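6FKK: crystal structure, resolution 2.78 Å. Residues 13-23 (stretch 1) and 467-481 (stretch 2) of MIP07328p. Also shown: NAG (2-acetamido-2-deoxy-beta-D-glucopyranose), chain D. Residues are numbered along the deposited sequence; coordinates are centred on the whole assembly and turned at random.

Stretch 1 (13-23) QDKVLAHFIGN
Stretch 2 (467-481) DGSLVSVPLHHCSHI

Residues 13-23 and 467-481 of MIP07328p illustrate how two segments remote in sequence are joined by an antiparallel β-ladder whose backbone bonds set the register and whose side chains fill in around it. Strands 18-21 and 469-474 run at 177° between their N-to-C directions, with axes 4.6 Å apart at closest approach. Extended torsions prevail, from -146/162 at Ala 18 to -110/131 at Ile 21, opposite -163/150 at Ser 469 and -104/121 at Ser 472.

As antiparallel geometry requires, wide and narrow pairs alternate. Ala 18 faces Ser 472 and Phe 20 faces Leu 470 as hydrogen-bonded pairs (CA-CA 5.0 and 4.9 Å); His 19-Val 471 and Ile 21-Ser 469 are non-hydrogen-bonded, both with CA atoms 4.5 Å apart. Phe 20 N donates to Leu 470 O at 2.7 Å, and Leu 470 N returns to Phe 20 O at 2.8 Å. Ser 472 N reaches Ala 18 O at 2.8 Å, but the reciprocal bond from Ala 18 N to Ser 472 O is weak at 3.4 Å. Leu 17, with phi/psi -86/-51, breaks the extended run, and its N takes the same Ser 472 O at 2.7 Å. Beyond the strands, Gly 22 N binds Gly 468 O at 2.9 Å. A CB on Gly 468 would clash with Asn 23 O; the CA-to-CB bond of Asn 23 points away from stretch 2, and its ND2 is covalently bonded to NAG C1 (1.4 Å).

Ala 18, Phe 20 (chi1 t), Leu 470 (m, t) and Ser 472 (t) share one face, where Phe 20 CB meets Leu 470 CB at 4.0 Å. Ile 21 (m, m) lies on the other, its CD1 3.7 Å from Ser 469 CB. Before the strand, Val 16 (t) places CG1 3.9 Å from Val 471 CG1, and Leu 17 (m, t) sets CG 3.9 Å from Pro 474 CD, both apolar contacts.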

# COMPACT_ATOMS: atom_id res chain seq x y z
N GLN A 13 3.56 -16.39 20.54
CA GLN A 13 4.39 -16.35 19.34
C GLN A 13 3.83 -17.29 18.28
O GLN A 13 3.47 -18.43 18.58
CB GLN A 13 5.83 -16.73 19.68
CG GLN A 13 6.77 -16.80 18.48
CD GLN A 13 7.37 -15.45 18.12
OE1 GLN A 13 7.63 -14.62 19.00
NE2 GLN A 13 7.61 -15.23 16.84
N ASP A 14 3.77 -16.81 17.04
CA ASP A 14 3.20 -17.59 15.96
C ASP A 14 4.17 -18.67 15.50
O ASP A 14 5.39 -18.53 15.62
CB ASP A 14 2.82 -16.69 14.78
CG ASP A 14 1.81 -17.33 13.84
OD1 ASP A 14 1.51 -18.53 14.02
OD2 ASP A 14 1.32 -16.64 12.93
N LYS A 15 3.62 -19.76 14.97
CA LYS A 15 4.41 -20.90 14.52
C LYS A 15 5.13 -20.54 13.22
O LYS A 15 4.53 -20.55 12.14
CB LYS A 15 3.52 -22.12 14.32
CG LYS A 15 4.25 -23.38 13.89
CD LYS A 15 5.19 -23.88 14.98
CE LYS A 15 5.90 -25.16 14.56
NZ LYS A 15 6.82 -25.66 15.62
N VAL A 16 6.42 -20.21 13.33
CA VAL A 16 7.20 -19.83 12.15
C VAL A 16 7.46 -21.06 11.30
O VAL A 16 8.01 -22.06 11.78
CB VAL A 16 8.51 -19.16 12.57
CG1 VAL A 16 9.43 -18.99 11.36
CG2 VAL A 16 8.24 -17.81 13.22
N LEU A 17 7.06 -21.00 10.03
CA LEU A 17 7.25 -22.11 9.11
C LEU A 17 8.62 -22.07 8.44
O LEU A 17 9.35 -23.07 8.45
CB LEU A 17 6.15 -22.10 8.04
CG LEU A 17 4.71 -22.24 8.54
CD1 LEU A 17 3.73 -22.32 7.38
CD2 LEU A 17 4.57 -23.45 9.46
N ALA A 18 9.00 -20.93 7.87
CA ALA A 18 10.29 -20.79 7.21
C ALA A 18 10.80 -19.37 7.41
O ALA A 18 10.04 -18.46 7.75
CB ALA A 18 10.19 -21.13 5.72
N HIS A 19 12.10 -19.20 7.19
CA HIS A 19 12.72 -17.89 7.37
C HIS A 19 13.84 -17.73 6.35
O HIS A 19 14.58 -18.68 6.06
CB HIS A 19 13.27 -17.73 8.79
CG HIS A 19 14.29 -18.75 9.18
ND1 HIS A 19 15.64 -18.54 9.04
CD2 HIS A 19 14.15 -20.00 9.68
CE1 HIS A 19 16.30 -19.61 9.45
NE2 HIS A 19 15.41 -20.51 9.85
N PHE A 20 13.95 -16.52 5.80
CA PHE A 20 15.01 -16.14 4.87
C PHE A 20 15.73 -14.94 5.48
O PHE A 20 15.18 -13.83 5.51
CB PHE A 20 14.44 -15.81 3.49
CG PHE A 20 15.47 -15.38 2.49
CD1 PHE A 20 16.14 -16.31 1.72
CD2 PHE A 20 15.76 -14.03 2.31
CE1 PHE A 20 17.09 -15.91 0.79
CE2 PHE A 20 16.71 -13.63 1.39
CZ PHE A 20 17.37 -14.57 0.63
N ILE A 21 16.95 -15.15 5.96
CA ILE A 21 17.64 -14.19 6.81
C ILE A 21 18.79 -13.55 6.04
O ILE A 21 19.60 -14.26 5.43
CB ILE A 21 18.15 -14.85 8.10
CG1 ILE A 21 17.01 -15.56 8.82
CG2 ILE A 21 18.79 -13.82 9.01
CD1 ILE A 21 15.90 -14.65 9.27
N GLY A 22 18.86 -12.22 6.09
CA GLY A 22 20.03 -11.49 5.68
C GLY A 22 20.48 -10.56 6.80
O GLY A 22 19.89 -10.52 7.88
N ASN A 23 21.55 -9.82 6.52
CA ASN A 23 22.04 -8.85 7.49
C ASN A 23 21.03 -7.72 7.66
O ASN A 23 20.19 -7.45 6.79
CB ASN A 23 23.39 -8.29 7.05
CG ASN A 23 24.55 -9.16 7.49
OD1 ASN A 23 24.60 -9.62 8.63
ND2 ASN A 23 25.49 -9.40 6.58
N ASP A 467 13.32 -5.46 7.54
CA ASP A 467 14.44 -4.87 6.81
C ASP A 467 15.43 -5.94 6.36
O ASP A 467 16.00 -5.84 5.27
CB ASP A 467 15.14 -3.82 7.66
CG ASP A 467 14.44 -2.47 7.61
OD1 ASP A 467 13.77 -2.18 6.60
OD2 ASP A 467 14.58 -1.70 8.58
N GLY A 468 15.63 -6.97 7.18
CA GLY A 468 16.63 -7.96 6.84
C GLY A 468 16.18 -9.40 6.97
O GLY A 468 17.01 -10.28 7.24
N SER A 469 14.89 -9.67 6.77
CA SER A 469 14.41 -11.04 6.87
C SER A 469 13.04 -11.17 6.22
O SER A 469 12.26 -10.22 6.17
CB SER A 469 14.32 -11.49 8.34
OG SER A 469 13.33 -10.76 9.04
N LEU A 470 12.78 -12.37 5.70
CA LEU A 470 11.44 -12.81 5.32
C LEU A 470 11.06 -13.97 6.23
O LEU A 470 11.85 -14.91 6.40
CB LEU A 470 11.38 -13.25 3.86
CG LEU A 470 11.95 -12.36 2.76
CD1 LEU A 470 11.62 -12.95 1.40
CD2 LEU A 470 11.41 -10.94 2.88
N VAL A 471 9.87 -13.91 6.81
CA VAL A 471 9.40 -14.94 7.72
C VAL A 471 8.05 -15.45 7.23
O VAL A 471 7.16 -14.65 6.92
CB VAL A 471 9.28 -14.42 9.17
CG1 VAL A 471 8.61 -15.46 10.06
CG2 VAL A 471 10.66 -14.08 9.71
N SER A 472 7.90 -16.76 7.15
CA SER A 472 6.68 -17.40 6.67
C SER A 472 5.90 -17.95 7.86
O SER A 472 6.42 -18.79 8.61
CB SER A 472 7.00 -18.51 5.68
OG SER A 472 5.82 -19.13 5.21
N VAL A 473 4.67 -17.49 8.04
CA VAL A 473 3.77 -18.01 9.07
C VAL A 473 2.48 -18.44 8.38
O VAL A 473 2.16 -17.94 7.29
CB VAL A 473 3.51 -16.96 10.17
CG1 VAL A 473 4.83 -16.56 10.83
CG2 VAL A 473 2.79 -15.75 9.60
N PRO A 474 1.72 -19.37 8.96
CA PRO A 474 0.51 -19.86 8.27
C PRO A 474 -0.51 -18.75 8.06
O PRO A 474 -0.79 -17.95 8.96
CB PRO A 474 -0.01 -20.95 9.20
CG PRO A 474 0.57 -20.64 10.54
CD PRO A 474 1.93 -20.08 10.23
N LEU A 475 -1.09 -18.72 6.86
CA LEU A 475 -2.12 -17.74 6.55
C LEU A 475 -3.38 -17.97 7.37
O LEU A 475 -4.08 -17.02 7.73
CB LEU A 475 -2.45 -17.78 5.05
CG LEU A 475 -3.39 -16.70 4.50
CD1 LEU A 475 -2.68 -15.35 4.43
CD2 LEU A 475 -3.92 -17.11 3.14
N HIS A 476 -3.69 -19.23 7.68
CA HIS A 476 -4.84 -19.58 8.50
C HIS A 476 -4.45 -20.75 9.39
O HIS A 476 -3.90 -21.74 8.91
CB HIS A 476 -6.05 -19.94 7.64
CG HIS A 476 -6.55 -18.80 6.79
ND1 HIS A 476 -7.35 -17.80 7.29
CD2 HIS A 476 -6.37 -18.52 5.48
CE1 HIS A 476 -7.63 -16.94 6.33
NE2 HIS A 476 -7.05 -17.36 5.22
N HIS A 477 -4.75 -20.63 10.69
CA HIS A 477 -4.31 -21.59 11.68
C HIS A 477 -5.31 -22.71 11.91
O HIS A 477 -5.41 -23.22 13.04
CB HIS A 477 -4.01 -20.88 13.00
CG HIS A 477 -3.16 -19.65 12.86
ND1 HIS A 477 -1.78 -19.70 12.81
CD2 HIS A 477 -3.49 -18.35 12.75
CE1 HIS A 477 -1.30 -18.48 12.68
NE2 HIS A 477 -2.32 -17.64 12.64
N CYS A 478 -6.06 -23.12 10.89
CA CYS A 478 -7.03 -24.20 11.08
C CYS A 478 -6.32 -25.50 11.45
O CYS A 478 -6.70 -26.17 12.41
CB CYS A 478 -7.88 -24.40 9.82
SG CYS A 478 -8.60 -22.91 9.07
N SER A 479 -5.30 -25.87 10.68
CA SER A 479 -4.60 -27.13 10.91
C SER A 479 -3.69 -27.10 12.13
O SER A 479 -3.12 -28.13 12.48
CB SER A 479 -3.79 -27.52 9.67
OG SER A 479 -2.83 -26.53 9.36
N HIS A 480 -3.54 -25.94 12.77
CA HIS A 480 -2.67 -25.82 13.94
C HIS A 480 -3.43 -25.83 15.26
O HIS A 480 -2.79 -25.85 16.32
CB HIS A 480 -1.82 -24.55 13.83
CG HIS A 480 -0.79 -24.60 12.75
ND1 HIS A 480 -1.11 -24.63 11.41
CD2 HIS A 480 0.56 -24.63 12.81
CE1 HIS A 480 -0.01 -24.67 10.69
NE2 HIS A 480 1.03 -24.67 11.51
N ILE A 481 -4.76 -25.79 15.23
CA ILE A 481 -5.57 -25.87 16.43
C ILE A 481 -6.22 -27.25 16.48
O ILE A 481 -6.75 -27.73 15.47
CB ILE A 481 -6.63 -24.75 16.48
CG1 ILE A 481 -7.52 -24.89 17.71
CG2 ILE A 481 -7.46 -24.72 15.21
CD1 ILE A 481 -6.77 -24.80 19.02
C1 NAG D . 26.63 -10.22 6.89
C2 NAG D . 27.46 -10.56 5.64
C3 NAG D . 28.68 -11.39 6.01
C4 NAG D . 29.48 -10.70 7.11
C5 NAG D . 28.57 -10.40 8.30
C6 NAG D . 29.27 -9.65 9.41
C7 NAG D . 26.98 -11.37 3.37
C8 NAG D . 26.01 -12.13 2.50
N2 NAG D . 26.64 -11.26 4.66
O3 NAG D . 29.51 -11.56 4.86
O4 NAG D . 30.55 -11.54 7.54
O5 NAG D . 27.47 -9.59 7.87
O6 NAG D . 29.21 -10.35 10.64
O7 NAG D . 28.01 -10.89 2.92